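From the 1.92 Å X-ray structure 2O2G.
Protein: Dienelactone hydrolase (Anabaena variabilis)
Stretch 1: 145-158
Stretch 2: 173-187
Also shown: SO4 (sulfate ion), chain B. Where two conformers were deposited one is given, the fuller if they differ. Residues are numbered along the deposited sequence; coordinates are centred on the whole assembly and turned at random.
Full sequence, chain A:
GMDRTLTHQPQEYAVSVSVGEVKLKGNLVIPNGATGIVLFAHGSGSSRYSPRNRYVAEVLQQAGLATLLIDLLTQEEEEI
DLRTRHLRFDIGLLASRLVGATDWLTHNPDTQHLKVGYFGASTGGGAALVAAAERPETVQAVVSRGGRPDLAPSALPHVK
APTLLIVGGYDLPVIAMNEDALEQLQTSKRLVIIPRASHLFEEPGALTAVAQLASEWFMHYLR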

# COMPACT_ATOMS: atom_id res chain seq x y z
N ARG A 145 6.31 -1.37 3.05
CA ARG A 145 6.71 -2.36 4.08
C ARG A 145 7.56 -3.46 3.46
O ARG A 145 7.05 -4.32 2.73
CB ARG A 145 5.49 -2.98 4.76
CG ARG A 145 5.80 -3.92 5.93
CD ARG A 145 4.80 -5.04 5.99
NE ARG A 145 5.08 -6.01 4.92
CZ ARG A 145 4.26 -6.98 4.55
NH1 ARG A 145 3.04 -7.08 5.07
NH2 ARG A 145 4.64 -7.80 3.59
N GLY A 146 8.86 -3.41 3.74
CA GLY A 146 9.78 -4.43 3.23
C GLY A 146 9.76 -4.56 1.72
O GLY A 146 9.76 -5.67 1.20
N GLY A 147 9.76 -3.44 1.01
CA GLY A 147 9.73 -3.48 -0.44
C GLY A 147 11.09 -3.41 -1.13
O GLY A 147 12.13 -3.38 -0.49
N ARG A 148 11.03 -3.42 -2.45
CA ARG A 148 12.22 -3.22 -3.31
C ARG A 148 11.91 -2.01 -4.22
O ARG A 148 11.74 -2.16 -5.42
CB ARG A 148 12.58 -4.47 -4.15
CG ARG A 148 13.10 -5.64 -3.33
CD ARG A 148 14.45 -5.35 -2.65
NE ARG A 148 15.45 -4.87 -3.61
CZ ARG A 148 16.10 -5.65 -4.45
NH1 ARG A 148 15.91 -6.96 -4.45
NH2 ARG A 148 16.97 -5.13 -5.30
N PRO A 149 11.82 -0.81 -3.61
CA PRO A 149 11.58 0.46 -4.32
C PRO A 149 12.70 0.78 -5.30
O PRO A 149 12.48 1.38 -6.33
CB PRO A 149 11.61 1.49 -3.17
CG PRO A 149 12.43 0.84 -2.12
CD PRO A 149 12.00 -0.57 -2.17
N ASP A 150 13.91 0.36 -4.96
CA ASP A 150 15.06 0.58 -5.82
C ASP A 150 14.83 -0.00 -7.20
O ASP A 150 15.49 0.41 -8.16
CB ASP A 150 16.28 -0.08 -5.22
CG ASP A 150 16.06 -1.54 -4.99
OD1 ASP A 150 15.15 -1.89 -4.17
OD2 ASP A 150 16.75 -2.34 -5.66
N LEU A 151 13.90 -0.96 -7.32
CA LEU A 151 13.61 -1.57 -8.61
C LEU A 151 12.53 -0.84 -9.41
O LEU A 151 12.01 -1.39 -10.37
CB LEU A 151 13.26 -3.05 -8.42
CG LEU A 151 14.36 -3.93 -7.78
CD1 LEU A 151 13.82 -5.35 -7.67
CD2 LEU A 151 15.66 -3.88 -8.56
N ALA A 152 12.26 0.41 -9.06
CA ALA A 152 11.31 1.29 -9.77
C ALA A 152 12.02 2.65 -9.90
O ALA A 152 11.46 3.67 -9.52
CB ALA A 152 10.06 1.46 -8.94
N PRO A 153 13.24 2.65 -10.47
CA PRO A 153 14.05 3.86 -10.41
C PRO A 153 13.57 5.04 -11.21
O PRO A 153 13.91 6.17 -10.86
CB PRO A 153 15.41 3.38 -10.96
CG PRO A 153 15.06 2.30 -11.90
CD PRO A 153 13.93 1.58 -11.22
N SER A 154 12.81 4.81 -12.28
CA SER A 154 12.30 5.94 -13.08
C SER A 154 11.19 6.67 -12.34
O SER A 154 11.06 7.89 -12.45
CB SER A 154 11.82 5.46 -14.45
OG SER A 154 10.87 4.42 -14.28
N ALA A 155 10.40 5.94 -11.57
CA ALA A 155 9.34 6.55 -10.77
C ALA A 155 9.84 7.30 -9.57
O ALA A 155 9.24 8.30 -9.19
CB ALA A 155 8.35 5.48 -10.30
N LEU A 156 10.91 6.81 -8.94
CA LEU A 156 11.31 7.36 -7.64
C LEU A 156 11.46 8.89 -7.53
O LEU A 156 10.81 9.50 -6.67
CB LEU A 156 12.58 6.68 -7.11
CG LEU A 156 12.43 5.23 -6.64
CD1 LEU A 156 13.82 4.72 -6.23
CD2 LEU A 156 11.40 5.07 -5.53
N PRO A 157 12.27 9.50 -8.41
CA PRO A 157 12.40 10.97 -8.32
C PRO A 157 11.14 11.80 -8.68
O PRO A 157 11.14 13.02 -8.46
CB PRO A 157 13.56 11.29 -9.26
CG PRO A 157 13.62 10.15 -10.21
CD PRO A 157 13.14 8.94 -9.47
N HIS A 158 10.09 11.16 -9.22
CA HIS A 158 8.87 11.85 -9.56
C HIS A 158 7.82 11.74 -8.47
O HIS A 158 6.83 12.47 -8.51
CB HIS A 158 8.32 11.34 -10.89
CG HIS A 158 9.19 11.69 -12.05
ND1 HIS A 158 9.99 10.76 -12.69
CD2 HIS A 158 9.48 12.89 -12.62
CE1 HIS A 158 10.68 11.36 -13.65
NE2 HIS A 158 10.39 12.65 -13.62
N PRO A 173 19.49 -7.68 2.81
CA PRO A 173 19.59 -7.25 1.41
C PRO A 173 18.71 -6.03 1.08
O PRO A 173 19.18 -5.03 0.50
CB PRO A 173 19.11 -8.49 0.63
CG PRO A 173 18.29 -9.31 1.63
CD PRO A 173 18.95 -9.05 2.94
N VAL A 174 17.45 -6.14 1.49
CA VAL A 174 16.42 -5.15 1.26
C VAL A 174 16.75 -3.81 1.94
O VAL A 174 16.31 -2.78 1.47
CB VAL A 174 15.02 -5.69 1.72
CG1 VAL A 174 13.97 -4.65 1.67
CG2 VAL A 174 14.57 -6.88 0.87
N ILE A 175 17.51 -3.83 3.03
CA ILE A 175 17.85 -2.58 3.73
C ILE A 175 18.70 -1.68 2.82
O ILE A 175 18.35 -0.54 2.58
CB ILE A 175 18.60 -2.81 5.07
CG1 ILE A 175 17.75 -3.61 6.07
CG2 ILE A 175 19.01 -1.47 5.71
CD1 ILE A 175 18.55 -4.13 7.27
N ALA A 176 19.80 -2.20 2.30
CA ALA A 176 20.67 -1.40 1.44
C ALA A 176 19.93 -0.87 0.22
O ALA A 176 20.18 0.24 -0.23
CB ALA A 176 21.89 -2.19 1.03
N MSE A 177 18.96 -1.64 -0.28
CA MSE A 177 18.22 -1.26 -1.45
C MSE A 177 17.23 -0.18 -1.12
O MSE A 177 16.99 0.68 -1.96
CB MSE A 177 17.60 -2.47 -2.13
CG MSE A 177 18.65 -3.38 -2.77
SE MSE A 177 19.91 -2.41 -4.09
CE MSE A 177 19.32 -2.59 -6.09
N ASN A 178 16.68 -0.19 0.10
CA ASN A 178 15.80 0.89 0.55
C ASN A 178 16.64 2.17 0.79
O ASN A 178 16.20 3.27 0.50
CB ASN A 178 14.99 0.50 1.78
CG ASN A 178 13.71 -0.26 1.43
OD1 ASN A 178 12.63 0.31 1.48
ND2 ASN A 178 13.85 -1.49 0.98
N GLU A 179 17.84 2.00 1.34
CA GLU A 179 18.77 3.12 1.53
C GLU A 179 19.08 3.77 0.18
O GLU A 179 19.07 4.98 0.07
CB GLU A 179 20.05 2.65 2.20
CG GLU A 179 19.88 2.18 3.68
CD GLU A 179 21.19 1.63 4.25
OE1 GLU A 179 22.06 1.26 3.44
OE2 GLU A 179 21.35 1.56 5.49
N ASP A 180 19.32 2.95 -0.84
CA ASP A 180 19.56 3.45 -2.19
C ASP A 180 18.34 4.21 -2.71
O ASP A 180 18.46 5.31 -3.23
CB ASP A 180 19.89 2.31 -3.17
CG ASP A 180 21.29 1.70 -2.97
OD1 ASP A 180 22.06 2.09 -2.04
OD2 ASP A 180 21.62 0.80 -3.77
N ALA A 181 17.16 3.63 -2.57
CA ALA A 181 15.90 4.25 -3.02
C ALA A 181 15.61 5.60 -2.36
O ALA A 181 15.13 6.54 -3.01
CB ALA A 181 14.73 3.30 -2.78
N LEU A 182 15.93 5.69 -1.06
CA LEU A 182 15.69 6.89 -0.26
C LEU A 182 16.42 8.07 -0.83
O LEU A 182 15.92 9.18 -0.77
CB LEU A 182 16.12 6.69 1.20
CG LEU A 182 15.51 7.71 2.19
CD1 LEU A 182 14.03 7.41 2.46
CD2 LEU A 182 16.26 7.73 3.50
N GLU A 183 17.62 7.83 -1.35
CA GLU A 183 18.41 8.88 -1.98
C GLU A 183 17.82 9.36 -3.30
O GLU A 183 18.03 10.51 -3.69
CB GLU A 183 19.85 8.40 -2.23
CG GLU A 183 20.64 8.07 -0.97
CD GLU A 183 20.73 9.23 0.03
OE1 GLU A 183 21.56 10.14 -0.20
OE2 GLU A 183 19.98 9.21 1.05
N GLN A 184 17.08 8.49 -3.99
CA GLN A 184 16.48 8.83 -5.26
C GLN A 184 15.18 9.63 -5.06
O GLN A 184 14.77 10.39 -5.96
CB GLN A 184 16.24 7.56 -6.08
CG GLN A 184 17.50 6.68 -6.27
CD GLN A 184 17.23 5.36 -6.99
OE1 GLN A 184 16.75 5.34 -8.13
NE2 GLN A 184 17.54 4.25 -6.32
N LEU A 185 14.53 9.47 -3.90
CA LEU A 185 13.33 10.23 -3.58
C LEU A 185 13.72 11.71 -3.39
O LEU A 185 14.79 12.01 -2.84
CB LEU A 185 12.62 9.69 -2.33
CG LEU A 185 12.04 8.28 -2.46
CD1 LEU A 185 11.66 7.67 -1.11
CD2 LEU A 185 10.85 8.32 -3.41
N GLN A 186 12.87 12.61 -3.88
CA GLN A 186 13.07 14.05 -3.78
C GLN A 186 12.02 14.72 -2.90
O GLN A 186 12.03 15.94 -2.75
CB GLN A 186 13.03 14.68 -5.19
CG GLN A 186 14.05 14.08 -6.14
CD GLN A 186 15.45 14.27 -5.65
OE1 GLN A 186 15.90 15.40 -5.45
NE2 GLN A 186 16.17 13.17 -5.45
N THR A 187 11.13 13.94 -2.30
CA THR A 187 10.05 14.46 -1.47
C THR A 187 10.41 14.26 -0.01
O THR A 187 11.49 13.75 0.30
CB THR A 187 8.73 13.72 -1.81
OG1 THR A 187 7.63 14.28 -1.07
CG2 THR A 187 8.85 12.20 -1.53
S SO4 B . 1.46 -9.49 2.17
O1 SO4 B . 0.62 -8.63 1.35
O2 SO4 B . 0.90 -10.80 2.08
O3 SO4 B . 1.30 -9.05 3.54
O4 SO4 B . 2.87 -9.45 1.77
O HOH W 1 10.23 -0.70 1.97
O HOH W 2 10.69 11.95 -5.35

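One direct hydrogen bond ties the loop to the helix, and it is made by a side chain reaching for backbone. Asn178 ND2 donates to Gly147 O at 2.9 Å and also to Val174 O, one turn earlier in its own helix, at 2.8 Å. The amide nitrogen thus spends both protons on carbonyls, one of them across the contact. Its second atom is used too: water 1 accepts from Gly147 N (2.9 Å from the water oxygen), and its oxygen lies 2.6 Å from Asn178 OD1, so a single asparagine reads both polar atoms of a glycine backbone, one directly and one through water.

Water does similar work at the far end, where water 2 donates to Leu156 O (2.8 Å from its oxygen) and accepts from Gln186 N (2.7 Å), joining the backbone of the loop to that of Gln186, beyond the helix. Nearby, Pro157 CA lies 3.4 Å from Gln184 O, a CA-H...O contact with a bent angle of 123°.

Between these polar ends the packing is mostly apolar and turns on a small residue. Ala181 CB meets Pro149 CG at 3.4 Å and Leu156 CD1 at 3.8 Å; here the backbones approach to 4.7 Å, Ala181 CA to Asp150 CA. Leu156 extends the patch, its CD2 3.9 Å from Leu185 CD2, although the CA-to-CB bond of Leu185 points away. Gln184 points toward the loop, its OE1 3.5 Å from Leu156 CD1 and 3.7 Å from Pro153 CB.

The Arg148 and Asp150 charges pair within the loop. Arg148 NE donates to Asp150 OD1 at 3.0 Å, and Arg148 NH2 pairs with Asp150 OD2 at 2.8 Å in a salt bridge, though the position of OD2 is less certain. Met177, present as selenomethionine, packs against this pair, its CG 3.5 Å from Arg148 NH2, while the aliphatic Arg148 CD sits 3.8 Å from Val174 CG2.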